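Local coordinates for myosin-2 (Saccharomyces cerevisiae, PDB 6IXO), which moves organelles and other cargo along polarized actin cables, binding their receptors with its globular tail domain and exerting force with its motor domain, at residues 12-17 / 68-73; 176-181 / 262-267; 235-240 / 284-289. One frame throughout, in Å; residues are numbered along the deposited sequence. Where two conformers were deposited one is given.

Interaction 1: residues 12-17 / 68-73; sequences ELYRLL and FGLTKQ
Y14 and F68 form an offset edge-to-face aromatic pair, in which the edge of the Y14 ring is turned toward the face of F68. The ring centroids lie 5.9 Å apart and the planes meet at 76°. The closest atoms are Y14 CD2 and F68 CD1, 3.8 Å apart, with F68 CD1 near the plane of the tyrosine ring. Y14 CG stands anti to the backbone N (chi1 -172°), beside the carbonyl carbon, and the far end of the ring meets L70: Y14 OH lies 3.5 Å from L70 CD2, and CE2 and CZ also border that methyl. The tight part of the contact lies on the inner side, where L13, L17 and L70 are buried. L13 CB reaches F68 CE2 at 4.0 Å, and L17 CD1 approaches the CD2 atom of the same ring, both leucine side chains crossing the phenylalanine at roughly a right angle. The two methyls of L70 divide the work: CD2 takes the tyrosine, while CD1 packs against L17 CB at 3.6 Å. Behind this layer L13 and L17 also touch E64 of helix 53-67, and L17 meets I408 of helix 403-415. The other side is looser. Y14 and Q73 both remain partly exposed, and Q73 contributes little beyond its CG, 4.0 Å from L17 O. The contact is made by van der Waals packing, mostly of carbon on carbon, between a helix and a connecting turn. That turn joins helix 53-67 to helix 71-90: G69, with positive phi, is the C-prime residue of a Schellman motif in which L70 N bonds back to M65 O, and L70, the centre of an inverse gamma turn, occupies the N-cap position of the next helix.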
ATOM      1  N   GLU A  12      14.184 -39.438  -9.161  1.00 59.47           N
ATOM      2  CA  GLU A  12      13.591 -38.529 -10.148  1.00 55.99           C
ATOM      3  C   GLU A  12      13.508 -37.123  -9.574  1.00 53.76           C
ATOM      4  O   GLU A  12      13.802 -36.151 -10.279  1.00 52.59           O
ATOM      5  CB  GLU A  12      12.207 -39.004 -10.611  1.00 58.20           C
ATOM      6  CG  GLU A  12      11.589 -38.073 -11.680  1.00 54.56           C
ATOM      7  CD  GLU A  12      10.306 -38.582 -12.337  1.00 58.57           C
ATOM      8  OE1 GLU A  12       9.682 -39.570 -11.870  1.00 55.56           O
ATOM      9  OE2 GLU A  12       9.926 -37.969 -13.353  1.00 54.40           O
ATOM     10  N   LEU A  13      13.125 -36.996  -8.301  1.00 52.21           N
ATOM     11  CA  LEU A  13      13.033 -35.669  -7.677  1.00 53.17           C
ATOM     12  C   LEU A  13      14.384 -34.991  -7.716  1.00 52.62           C
ATOM     13  O   LEU A  13      14.508 -33.817  -8.059  1.00 50.59           O
ATOM     14  CB  LEU A  13      12.566 -35.752  -6.229  1.00 54.68           C
ATOM     15  CG  LEU A  13      11.096 -35.527  -5.950  1.00 55.98           C
ATOM     16  CD1 LEU A  13      10.822 -35.888  -4.499  1.00 55.04           C
ATOM     17  CD2 LEU A  13      10.694 -34.043  -6.274  1.00 44.23           C
ATOM     18  N   TYR A  14      15.406 -35.772  -7.368  1.00 53.20           N
ATOM     19  CA  TYR A  14      16.753 -35.259  -7.268  1.00 54.95           C
ATOM     20  C   TYR A  14      17.251 -34.707  -8.589  1.00 54.74           C
ATOM     21  O   TYR A  14      17.825 -33.622  -8.637  1.00 52.05           O
ATOM     22  CB  TYR A  14      17.711 -36.363  -6.786  1.00 62.94           C
ATOM     23  CG  TYR A  14      19.080 -35.826  -6.488  1.00 68.78           C
ATOM     24  CD1 TYR A  14      20.062 -35.779  -7.476  1.00 74.00           C
ATOM     25  CD2 TYR A  14      19.390 -35.331  -5.221  1.00 68.15           C
ATOM     26  CE1 TYR A  14      21.318 -35.269  -7.210  1.00 74.65           C
ATOM     27  CE2 TYR A  14      20.651 -34.830  -4.941  1.00 68.29           C
ATOM     28  CZ  TYR A  14      21.604 -34.792  -5.942  1.00 72.28           C
ATOM     29  OH  TYR A  14      22.854 -34.287  -5.675  1.00 74.59           O
ATOM     30  N   ARG A  15      17.059 -35.462  -9.662  1.00 51.11           N
ATOM     31  CA  ARG A  15      17.447 -34.981 -10.982  1.00 53.42           C
ATOM     32  C   ARG A  15      16.647 -33.755 -11.396  1.00 53.37           C
ATOM     33  O   ARG A  15      17.168 -32.881 -12.097  1.00 58.51           O
ATOM     34  CB  ARG A  15      17.268 -36.071 -12.029  1.00 56.50           C
ATOM     35  CG  ARG A  15      18.056 -37.338 -11.748  1.00 75.16           C
ATOM     36  CD  ARG A  15      19.527 -37.027 -11.465  1.00 91.68           C
ATOM     37  NE  ARG A  15      20.367 -38.233 -11.469  1.00105.98           N
ATOM     38  CZ  ARG A  15      21.697 -38.227 -11.376  1.00105.60           C
ATOM     39  NH1 ARG A  15      22.353 -37.074 -11.267  1.00105.75           N
ATOM     40  NH2 ARG A  15      22.371 -39.373 -11.394  1.00104.57           N
ATOM     41  N   LEU A  16      15.382 -33.679 -11.001  1.00 49.60           N
ATOM     42  CA  LEU A  16      14.609 -32.453 -11.358  1.00 51.32           C
ATOM     43  C   LEU A  16      15.172 -31.245 -10.632  1.00 50.87           C
ATOM     44  O   LEU A  16      15.259 -30.150 -11.181  1.00 50.90           O
ATOM     45  CB  LEU A  16      13.123 -32.621 -11.044  1.00 44.78           C
ATOM     46  CG  LEU A  16      12.417 -33.593 -12.001  1.00 54.09           C
ATOM     47  CD1 LEU A  16      11.118 -34.129 -11.419  1.00 50.66           C
ATOM     48  CD2 LEU A  16      12.164 -32.938 -13.377  1.00 53.75           C
ATOM     49  N   LEU A  17      15.572 -31.441  -9.383  1.00 52.69           N
ATOM     50  CA  LEU A  17      15.962 -30.298  -8.565  1.00 54.34           C
ATOM     51  C   LEU A  17      17.391 -29.824  -8.862  1.00 60.06           C
ATOM     52  O   LEU A  17      17.667 -28.626  -8.789  1.00 60.28           O
ATOM     53  CB  LEU A  17      15.796 -30.637  -7.091  1.00 52.08           C
ATOM     54  CG  LEU A  17      14.334 -30.889  -6.709  1.00 52.02           C
ATOM     55  CD1 LEU A  17      14.213 -31.678  -5.396  1.00 53.48           C
ATOM     56  CD2 LEU A  17      13.565 -29.584  -6.604  1.00 48.55           C
ATOM     57  N   PHE A  68      17.244 -32.580   0.224  1.00 50.73           N
ATOM     58  CA  PHE A  68      18.241 -33.355  -0.504  1.00 55.40           C
ATOM     59  C   PHE A  68      19.622 -32.731  -0.354  1.00 55.22           C
ATOM     60  O   PHE A  68      20.558 -33.160  -0.994  1.00 55.04           O
ATOM     61  CB  PHE A  68      17.866 -33.463  -1.984  1.00 55.87           C
ATOM     62  CG  PHE A  68      16.790 -34.482  -2.264  1.00 58.31           C
ATOM     63  CD1 PHE A  68      17.087 -35.834  -2.268  1.00 61.25           C
ATOM     64  CD2 PHE A  68      15.482 -34.085  -2.526  1.00 57.29           C
ATOM     65  CE1 PHE A  68      16.111 -36.786  -2.526  1.00 60.80           C
ATOM     66  CE2 PHE A  68      14.490 -35.033  -2.778  1.00 56.80           C
ATOM     67  CZ  PHE A  68      14.813 -36.390  -2.785  1.00 58.96           C
ATOM     68  N   GLY A  69      19.736 -31.714   0.498  1.00 57.89           N
ATOM     69  CA  GLY A  69      20.998 -31.027   0.707  1.00 57.38           C
ATOM     70  C   GLY A  69      21.522 -30.306  -0.525  1.00 59.32           C
ATOM     71  O   GLY A  69      22.727 -30.110  -0.679  1.00 55.09           O
ATOM     72  N   LEU A  70      20.623 -29.890  -1.415  1.00 55.10           N
ATOM     73  CA  LEU A  70      21.049 -29.118  -2.578  1.00 60.00           C
ATOM     74  C   LEU A  70      21.092 -27.653  -2.177  1.00 73.65           C
ATOM     75  O   LEU A  70      20.362 -26.806  -2.722  1.00 67.37           O
ATOM     76  CB  LEU A  70      20.111 -29.341  -3.756  1.00 54.03           C
ATOM     77  CG  LEU A  70      20.055 -30.777  -4.290  1.00 56.97           C
ATOM     78  CD1 LEU A  70      18.952 -30.871  -5.328  1.00 56.56           C
ATOM     79  CD2 LEU A  70      21.388 -31.169  -4.898  1.00 58.49           C
ATOM     80  N   THR A  71      21.945 -27.364  -1.199  1.00 78.11           N
ATOM     81  CA  THR A  71      21.984 -26.045  -0.587  1.00 74.73           C
ATOM     82  C   THR A  71      22.500 -25.005  -1.595  1.00 74.11           C
ATOM     83  O   THR A  71      21.988 -23.894  -1.649  1.00 71.24           O
ATOM     84  CB  THR A  71      22.829 -26.079   0.710  1.00 69.90           C
ATOM     85  OG1 THR A  71      23.984 -26.890   0.494  1.00 67.32           O
ATOM     86  CG2 THR A  71      22.025 -26.732   1.844  1.00 64.33           C
ATOM     87  N   LYS A  72      23.466 -25.383  -2.426  1.00 74.39           N
ATOM     88  CA  LYS A  72      23.945 -24.514  -3.503  1.00 74.62           C
ATOM     89  C   LYS A  72      22.884 -24.246  -4.568  1.00 71.20           C
ATOM     90  O   LYS A  72      22.781 -23.129  -5.076  1.00 76.01           O
ATOM     91  CB  LYS A  72      25.177 -25.131  -4.158  1.00 82.05           C
ATOM     92  CG  LYS A  72      25.662 -24.451  -5.435  1.00 86.23           C
ATOM     93  CD  LYS A  72      26.893 -25.193  -5.987  1.00 93.08           C
ATOM     94  CE  LYS A  72      27.563 -24.440  -7.132  1.00 96.72           C
ATOM     95  NZ  LYS A  72      28.867 -25.055  -7.517  1.00100.80           N
ATOM     96  N   GLN A  73      22.105 -25.268  -4.924  1.00 63.26           N
ATOM     97  CA  GLN A  73      21.031 -25.086  -5.895  1.00 56.39           C
ATOM     98  C   GLN A  73      19.987 -24.129  -5.312  1.00 54.27           C
ATOM     99  O   GLN A  73      19.404 -23.336  -6.044  1.00 50.43           O
ATOM    100  CB  GLN A  73      20.359 -26.408  -6.284  1.00 57.93           C
ATOM    101  CG  GLN A  73      21.155 -27.301  -7.248  1.00 58.81           C
ATOM    102  CD  GLN A  73      22.344 -27.994  -6.607  1.00 64.62           C
ATOM    103  OE1 GLN A  73      22.522 -27.979  -5.377  1.00 66.33           O
ATOM    104  NE2 GLN A  73      23.163 -28.626  -7.445  1.00 62.89           N
TER

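Interaction 2: residues 176-181 / 262-267; sequences NAVVIS and YNVTRL
V178 and N263 mark the closest backbone approach, with CA atoms 5.8 Å apart, where the short helical segments 176-180 and 262-267 are inclined at 139° between their N-to-C directions, with a closest axis approach of 9.4 Å. N263 carries the polar side of the contact through a single nitrogen, its carboxamide extending from helix 254-273 to the final turn of helix 134-180. There ND2 donates to V178 O at 2.8 Å; the acceptor lies close to the amide plane of N263, but the donor sits above the carbonyl plane of V178. A second, weak and long bond runs from N263 ND2 to S181 O at 3.4 Å, so that one nitrogen bridges a carbonyl of the final turn and that of S181, the first residue past the helix. Both helices belong to the dilute-type globular cargo-binding tail, and helix 134-180 ends here in a wider pi-type turn: S181 N bonds to N176 O at 2.7 Å, and I180 N shares that acceptor. The hydroxyl of S181 turns back as well, S181 OG donating to A177 O at 2.7 Å. This gives A177 O a partner of its own, while N263 ND2 passes close to it at an angle unsuitable for bonding. Beyond the segments, R256 bonds to I180 O, and N263 OD1 has a weak bond with S183. Beside this polar group the packing is apolar and sparse, with V178 CG1 facing V264 CG2 at 4.4 Å. M202 of helix 202-218 touches both V178 and N263, and L286 of helix 284-294 lies against both valines.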
ATOM      1  N   ASN A 176      -7.285  16.775  -9.248  1.00 31.49           N
ATOM      2  CA  ASN A 176      -8.408  17.207 -10.070  1.00 36.33           C
ATOM      3  C   ASN A 176      -9.746  16.826  -9.387  1.00 27.57           C
ATOM      4  O   ASN A 176     -10.682  17.601  -9.350  1.00 31.16           O
ATOM      5  CB  ASN A 176      -8.342  16.589 -11.465  1.00 47.37           C
ATOM      6  CG  ASN A 176      -9.340  17.238 -12.428  1.00 67.38           C
ATOM      7  OD1 ASN A 176     -10.389  16.675 -12.752  1.00 78.00           O
ATOM      8  ND2 ASN A 176      -9.018  18.442 -12.861  1.00 74.87           N
ATOM      9  N   ALA A 177      -9.808  15.609  -8.853  1.00 30.15           N
ATOM     10  CA  ALA A 177     -11.060  15.124  -8.254  1.00 30.29           C
ATOM     11  C   ALA A 177     -11.482  15.946  -7.027  1.00 27.93           C
ATOM     12  O   ALA A 177     -12.649  16.320  -6.886  1.00 31.73           O
ATOM     13  CB  ALA A 177     -10.894  13.650  -7.869  1.00 27.36           C
ATOM     14  N   VAL A 178     -10.543  16.204  -6.123  1.00 26.97           N
ATOM     15  CA  VAL A 178     -10.870  16.898  -4.872  1.00 29.37           C
ATOM     16  C   VAL A 178     -10.988  18.411  -5.069  1.00 30.82           C
ATOM     17  O   VAL A 178     -11.946  19.023  -4.630  1.00 33.30           O
ATOM     18  CB  VAL A 178      -9.816  16.587  -3.794  1.00 27.26           C
ATOM     19  CG1 VAL A 178     -10.009  17.425  -2.540  1.00 29.42           C
ATOM     20  CG2 VAL A 178      -9.840  15.055  -3.437  1.00 24.80           C
ATOM     21  N   VAL A 179      -9.991  18.996  -5.745  1.00 27.42           N
ATOM     22  CA  VAL A 179      -9.842  20.458  -5.790  1.00 28.20           C
ATOM     23  C   VAL A 179     -10.608  21.094  -6.938  1.00 29.82           C
ATOM     24  O   VAL A 179     -11.212  22.147  -6.793  1.00 34.64           O
ATOM     25  CB  VAL A 179      -8.332  20.826  -5.874  1.00 34.19           C
ATOM     26  CG1 VAL A 179      -8.138  22.331  -5.967  1.00 30.83           C
ATOM     27  CG2 VAL A 179      -7.608  20.306  -4.621  1.00 29.40           C
ATOM     28  N   ILE A 180     -10.576  20.459  -8.091  1.00 34.26           N
ATOM     29  CA  ILE A 180     -11.068  21.091  -9.312  1.00 30.58           C
ATOM     30  C   ILE A 180     -12.466  20.607  -9.733  1.00 36.63           C
ATOM     31  O   ILE A 180     -13.304  21.424 -10.085  1.00 36.91           O
ATOM     32  CB  ILE A 180     -10.085  20.837 -10.512  1.00 35.39           C
ATOM     33  CG1 ILE A 180      -8.691  21.382 -10.194  1.00 35.71           C
ATOM     34  CG2 ILE A 180     -10.641  21.463 -11.816  1.00 44.97           C
ATOM     35  CD1 ILE A 180      -8.651  22.928 -10.077  1.00 47.97           C
ATOM     36  N   SER A 181     -12.702  19.286  -9.749  1.00 37.64           N
ATOM     37  CA  SER A 181     -13.981  18.747 -10.267  1.00 37.13           C
ATOM     38  C   SER A 181     -15.160  19.242  -9.432  1.00 46.88           C
ATOM     39  O   SER A 181     -15.082  19.342  -8.207  1.00 38.69           O
ATOM     40  CB  SER A 181     -14.019  17.209 -10.294  1.00 38.45           C
ATOM     41  OG  SER A 181     -14.311  16.687  -9.005  1.00 43.63           O
ATOM     42  N   TYR A 262     -18.358  18.785  -0.054  1.00 28.12           N
ATOM     43  CA  TYR A 262     -19.041  17.582  -0.566  1.00 29.24           C
ATOM     44  C   TYR A 262     -18.001  16.561  -1.053  1.00 33.95           C
ATOM     45  O   TYR A 262     -18.151  15.356  -0.824  1.00 34.88           O
ATOM     46  CB  TYR A 262     -19.999  17.923  -1.709  1.00 31.58           C
ATOM     47  CG  TYR A 262     -21.229  18.703  -1.294  1.00 30.56           C
ATOM     48  CD1 TYR A 262     -21.550  18.871   0.044  1.00 27.68           C
ATOM     49  CD2 TYR A 262     -22.064  19.283  -2.256  1.00 36.34           C
ATOM     50  CE1 TYR A 262     -22.711  19.596   0.419  1.00 30.61           C
ATOM     51  CE2 TYR A 262     -23.189  20.014  -1.902  1.00 37.64           C
ATOM     52  CZ  TYR A 262     -23.524  20.171  -0.564  1.00 30.73           C
ATOM     53  OH  TYR A 262     -24.684  20.871  -0.219  1.00 33.28           O
ATOM     54  N   ASN A 263     -16.954  17.033  -1.724  1.00 28.86           N
ATOM     55  CA  ASN A 263     -15.900  16.089  -2.162  1.00 28.51           C
ATOM     56  C   ASN A 263     -15.223  15.358  -1.008  1.00 30.52           C
ATOM     57  O   ASN A 263     -15.105  14.097  -0.978  1.00 29.78           O
ATOM     58  CB  ASN A 263     -14.858  16.857  -2.979  1.00 32.48           C
ATOM     59  CG  ASN A 263     -15.374  17.272  -4.334  1.00 31.95           C
ATOM     60  OD1 ASN A 263     -16.444  16.809  -4.766  1.00 36.40           O
ATOM     61  ND2 ASN A 263     -14.601  18.148  -5.050  1.00 28.73           N
ATOM     62  N   VAL A 264     -14.759  16.127  -0.041  1.00 26.31           N
ATOM     63  CA  VAL A 264     -14.054  15.588   1.114  1.00 28.73           C
ATOM     64  C   VAL A 264     -14.930  14.725   2.029  1.00 34.51           C
ATOM     65  O   VAL A 264     -14.496  13.670   2.549  1.00 36.40           O
ATOM     66  CB  VAL A 264     -13.437  16.749   1.945  1.00 32.96           C
ATOM     67  CG1 VAL A 264     -12.650  16.232   3.118  1.00 37.12           C
ATOM     68  CG2 VAL A 264     -12.506  17.539   1.050  1.00 36.01           C
ATOM     69  N   THR A 265     -16.169  15.160   2.256  1.00 29.61           N
ATOM     70  CA  THR A 265     -17.049  14.394   3.121  1.00 24.76           C
ATOM     71  C   THR A 265     -17.255  13.011   2.521  1.00 31.40           C
ATOM     72  O   THR A 265     -17.331  12.010   3.250  1.00 32.04           O
ATOM     73  CB  THR A 265     -18.420  15.109   3.298  1.00 28.77           C
ATOM     74  OG1 THR A 265     -18.159  16.394   3.871  1.00 31.02           O
ATOM     75  CG2 THR A 265     -19.356  14.319   4.225  1.00 33.17           C
ATOM     76  N   ARG A 266     -17.356  12.911   1.205  1.00 29.90           N
ATOM     77  CA  ARG A 266     -17.602  11.588   0.620  0.57 33.32           C
ATOM     78  C   ARG A 266     -16.434  10.648   0.943  1.00 32.72           C
ATOM     79  O   ARG A 266     -16.625   9.474   1.209  1.00 35.07           O
ATOM     80  CB  ARG A 266     -17.812  11.682  -0.888  0.57 31.98           C
ATOM     81  CG  ARG A 266     -19.171  12.320  -1.285  0.57 37.71           C
ATOM     82  CD  ARG A 266     -19.182  12.720  -2.766  0.57 40.23           C
ATOM     83  NE  ARG A 266     -19.085  11.572  -3.678  0.57 46.95           N
ATOM     84  CZ  ARG A 266     -19.005  11.687  -5.002  0.57 45.21           C
ATOM     85  NH1 ARG A 266     -19.025  12.892  -5.569  0.57 44.79           N
ATOM     86  NH2 ARG A 266     -18.919  10.608  -5.761  0.57 47.33           N
ATOM     87  N   LEU A 267     -15.230  11.180   0.929  1.00 27.45           N
ATOM     88  CA  LEU A 267     -14.049  10.352   1.201  1.00 29.85           C
ATOM     89  C   LEU A 267     -14.029  10.002   2.678  1.00 32.71           C
ATOM     90  O   LEU A 267     -13.774   8.863   3.068  1.00 30.25           O
ATOM     91  CB  LEU A 267     -12.766  11.081   0.777  1.00 29.62           C
ATOM     92  CG  LEU A 267     -11.481  10.244   0.782  1.00 38.45           C
ATOM     93  CD1 LEU A 267     -11.627   8.925  -0.035  1.00 33.03           C
ATOM     94  CD2 LEU A 267     -10.355  11.107   0.209  1.00 36.63           C
TER

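Interaction 3: residues 235-240 / 284-289; sequences NYVDAI and QHLIQT
A His-carboxylate hydrogen bond, set at the first turn of helix 284-294, joins D238 to H285. H285 ND1 donates to D238 OD2 at 2.5 Å, a short bond in which the oxygen lies nearly in the plane of the imidazole and is met almost head-on along its C-O direction. Carboxylate and ring planes are turned 30° apart, and the two side chains cross at about a right angle. D238 CG stands anti to its backbone N (chi1 -165°); the carboxylate lies at the amino-terminal end of helix 284-294. There the second oxygen is held by the backbone: L286 N donates to the syn lone pair of D238 OD1, at 2.9 Å. H285 CG lies beside its own backbone N, and both ND1 and, weakly, N donate to OD2, so main chain and imidazole together fix the rotation of the buried carboxylate. The amides of the helix start and the donating imidazole would be expected to favour an ionised D238. L286 flanks the carboxylate with carbon, its CG 3.3 Å from D238 OD1, and extends CD1 toward V237 CG1 at 4.4 Å. Within helix 284-294 the polar side chains are also tied down: T289 OG1 donates to H285 O, and Q288 NE2 to Q284 OE1, while Q284 NE2 bonds to T280 O. The segment axes approach to 8.6 Å at an angle of 47°. Around this crossing I287 packs on E268 and T289 on L260, both of helix 254-273, L286 meets C241 and L245 further along helix 223-247, V237 rests on L170 of helix 134-180, and I370 from a loop touches H285.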
ATOM      1  N   ASN A 235      -3.405  10.830   4.186  1.00 21.31           N
ATOM      2  CA  ASN A 235      -2.523  11.945   4.574  1.00 26.99           C
ATOM      3  C   ASN A 235      -1.903  12.626   3.364  1.00 30.60           C
ATOM      4  O   ASN A 235      -1.754  13.877   3.328  1.00 27.16           O
ATOM      5  CB  ASN A 235      -1.396  11.486   5.496  1.00 28.00           C
ATOM      6  CG  ASN A 235      -1.878  11.293   6.915  1.00 37.24           C
ATOM      7  OD1 ASN A 235      -2.651  12.096   7.397  1.00 39.02           O
ATOM      8  ND2 ASN A 235      -1.387  10.249   7.601  1.00 36.87           N
ATOM      9  N   TYR A 236      -1.524  11.791   2.405  1.00 28.70           N
ATOM     10  CA  TYR A 236      -0.914  12.241   1.161  1.00 27.65           C
ATOM     11  C   TYR A 236      -1.912  13.102   0.360  1.00 27.10           C
ATOM     12  O   TYR A 236      -1.591  14.195  -0.083  1.00 25.36           O
ATOM     13  CB  TYR A 236      -0.481  11.059   0.302  1.00 24.69           C
ATOM     14  CG  TYR A 236       0.394  11.480  -0.877  1.00 24.19           C
ATOM     15  CD1 TYR A 236       1.730  11.841  -0.679  1.00 25.26           C
ATOM     16  CD2 TYR A 236      -0.102  11.468  -2.178  1.00 23.97           C
ATOM     17  CE1 TYR A 236       2.561  12.232  -1.776  1.00 28.86           C
ATOM     18  CE2 TYR A 236       0.728  11.806  -3.301  1.00 21.99           C
ATOM     19  CZ  TYR A 236       2.028  12.218  -3.072  1.00 27.11           C
ATOM     20  OH  TYR A 236       2.823  12.528  -4.142  1.00 33.30           O
ATOM     21  N   VAL A 237      -3.108  12.576   0.156  1.00 22.74           N
ATOM     22  CA  VAL A 237      -4.158  13.351  -0.538  1.00 22.03           C
ATOM     23  C   VAL A 237      -4.385  14.703   0.164  1.00 26.87           C
ATOM     24  O   VAL A 237      -4.486  15.752  -0.465  1.00 24.52           O
ATOM     25  CB  VAL A 237      -5.461  12.536  -0.571  1.00 26.60           C
ATOM     26  CG1 VAL A 237      -6.660  13.417  -0.913  1.00 27.57           C
ATOM     27  CG2 VAL A 237      -5.314  11.349  -1.557  1.00 26.54           C
ATOM     28  N   ASP A 238      -4.471  14.662   1.479  1.00 25.59           N
ATOM     29  CA  ASP A 238      -4.658  15.869   2.272  1.00 26.07           C
ATOM     30  C   ASP A 238      -3.573  16.900   1.954  1.00 29.40           C
ATOM     31  O   ASP A 238      -3.870  18.063   1.689  1.00 25.92           O
ATOM     32  CB  ASP A 238      -4.649  15.493   3.754  1.00 22.81           C
ATOM     33  CG  ASP A 238      -5.195  16.601   4.674  1.00 32.84           C
ATOM     34  OD1 ASP A 238      -6.280  17.136   4.407  1.00 34.63           O
ATOM     35  OD2 ASP A 238      -4.527  16.924   5.658  1.00 38.22           O
ATOM     36  N   ALA A 239      -2.304  16.474   1.991  1.00 22.15           N
ATOM     37  CA  ALA A 239      -1.172  17.410   1.827  1.00 23.64           C
ATOM     38  C   ALA A 239      -1.181  18.002   0.434  1.00 26.53           C
ATOM     39  O   ALA A 239      -1.162  19.243   0.271  1.00 25.68           O
ATOM     40  CB  ALA A 239       0.239  16.661   2.089  1.00 24.64           C
ATOM     41  N   ILE A 240      -1.248  17.133  -0.583  1.00 25.03           N
ATOM     42  CA  ILE A 240      -1.036  17.630  -1.951  1.00 27.53           C
ATOM     43  C   ILE A 240      -2.256  18.459  -2.392  1.00 27.38           C
ATOM     44  O   ILE A 240      -2.096  19.443  -3.122  1.00 26.95           O
ATOM     45  CB  ILE A 240      -0.792  16.491  -2.993  1.00 25.51           C
ATOM     46  CG1 ILE A 240      -2.028  15.608  -3.149  1.00 27.32           C
ATOM     47  CG2 ILE A 240       0.501  15.688  -2.642  1.00 24.76           C
ATOM     48  CD1 ILE A 240      -1.855  14.547  -4.287  1.00 34.30           C
ATOM     49  N   GLN A 284      -7.770  16.365   7.863  1.00 26.64           N
ATOM     50  CA  GLN A 284      -8.160  17.549   8.614  1.00 30.88           C
ATOM     51  C   GLN A 284      -7.822  18.857   7.899  1.00 33.13           C
ATOM     52  O   GLN A 284      -8.504  19.850   8.100  1.00 29.89           O
ATOM     53  CB  GLN A 284      -7.510  17.547  10.001  1.00 33.87           C
ATOM     54  CG  GLN A 284      -8.360  16.928  11.123  1.00 51.09           C
ATOM     55  CD  GLN A 284      -9.848  17.294  11.069  1.00 50.56           C
ATOM     56  OE1 GLN A 284     -10.244  18.420  11.389  1.00 45.31           O
ATOM     57  NE2 GLN A 284     -10.675  16.334  10.674  1.00 52.87           N
ATOM     58  N   HIS A 285      -6.767  18.901   7.097  1.00 27.82           N
ATOM     59  CA  HIS A 285      -6.457  20.191   6.488  1.00 28.77           C
ATOM     60  C   HIS A 285      -7.464  20.537   5.447  1.00 31.25           C
ATOM     61  O   HIS A 285      -7.803  21.715   5.295  1.00 27.21           O
ATOM     62  CB  HIS A 285      -5.047  20.208   5.872  1.00 31.27           C
ATOM     63  CG  HIS A 285      -3.969  19.940   6.874  1.00 32.53           C
ATOM     64  ND1 HIS A 285      -3.403  18.688   7.051  1.00 36.93           N
ATOM     65  CD2 HIS A 285      -3.384  20.750   7.790  1.00 34.59           C
ATOM     66  CE1 HIS A 285      -2.497  18.743   8.011  1.00 40.04           C
ATOM     67  NE2 HIS A 285      -2.460  19.983   8.476  1.00 38.70           N
ATOM     68  N   LEU A 286      -7.887  19.541   4.676  1.00 22.88           N
ATOM     69  CA  LEU A 286      -8.970  19.758   3.686  1.00 27.67           C
ATOM     70  C   LEU A 286     -10.299  20.051   4.379  1.00 30.73           C
ATOM     71  O   LEU A 286     -11.061  20.977   4.001  1.00 28.22           O
ATOM     72  CB  LEU A 286      -9.137  18.525   2.789  1.00 26.28           C
ATOM     73  CG  LEU A 286      -7.956  18.297   1.862  1.00 26.27           C
ATOM     74  CD1 LEU A 286      -8.187  17.003   1.101  1.00 23.07           C
ATOM     75  CD2 LEU A 286      -7.894  19.516   0.878  1.00 25.19           C
ATOM     76  N   ILE A 287     -10.598  19.277   5.413  1.00 26.37           N
ATOM     77  CA  ILE A 287     -11.886  19.505   6.108  1.00 27.36           C
ATOM     78  C   ILE A 287     -11.909  20.950   6.687  1.00 33.66           C
ATOM     79  O   ILE A 287     -12.897  21.713   6.558  1.00 30.25           O
ATOM     80  CB  ILE A 287     -12.097  18.451   7.221  1.00 29.05           C
ATOM     81  CG1 ILE A 287     -12.360  17.075   6.583  1.00 31.78           C
ATOM     82  CG2 ILE A 287     -13.215  18.891   8.255  1.00 29.72           C
ATOM     83  CD1 ILE A 287     -12.289  15.873   7.600  1.00 32.84           C
ATOM     84  N   GLN A 288     -10.821  21.332   7.335  1.00 29.47           N
ATOM     85  CA  GLN A 288     -10.808  22.643   7.994  1.00 32.04           C
ATOM     86  C   GLN A 288     -10.778  23.773   6.952  1.00 31.33           C
ATOM     87  O   GLN A 288     -11.290  24.854   7.188  1.00 30.83           O
ATOM     88  CB  GLN A 288      -9.618  22.732   8.946  1.00 33.64           C
ATOM     89  CG  GLN A 288      -9.845  21.947  10.255  1.00 36.81           C
ATOM     90  CD  GLN A 288      -8.578  21.831  11.096  1.00 39.91           C
ATOM     91  OE1 GLN A 288      -7.737  22.730  11.086  1.00 40.02           O
ATOM     92  NE2 GLN A 288      -8.430  20.702  11.820  1.00 34.76           N
ATOM     93  N   THR A 289     -10.155  23.527   5.806  1.00 31.00           N
ATOM     94  CA  THR A 289     -10.195  24.538   4.738  1.00 28.30           C
ATOM     95  C   THR A 289     -11.617  24.758   4.230  1.00 27.94           C
ATOM     96  O   THR A 289     -12.080  25.922   4.069  1.00 27.46           O
ATOM     97  CB  THR A 289      -9.275  24.133   3.592  1.00 30.18           C
ATOM     98  OG1 THR A 289      -7.946  24.150   4.101  1.00 28.53           O
ATOM     99  CG2 THR A 289      -9.366  25.115   2.377  1.00 24.76           C
TER

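How the interactions relate
Interaction 1 closes first along the chain, near the amino terminus, and lies on the opposite side of the chain's centre from the other two, its centre 57 Å from that of interaction 2 and 56 Å from that of interaction 3. Interactions 2 and 3 lie only about 11 Å apart, centre to centre, and their segments alternate in sequence: 176-181, 235-240, 262-267, 284-289. They touch directly, V264 CG1 meeting I287 CG1 at 3.6 Å. Helices 134-180, 223-247, 254-273 and 284-294 thus share one core, whereas interaction 1 joins helix 6-18 to the turn before helix 71-90 at the far end of this elongated, all-helical cargo-binding tail.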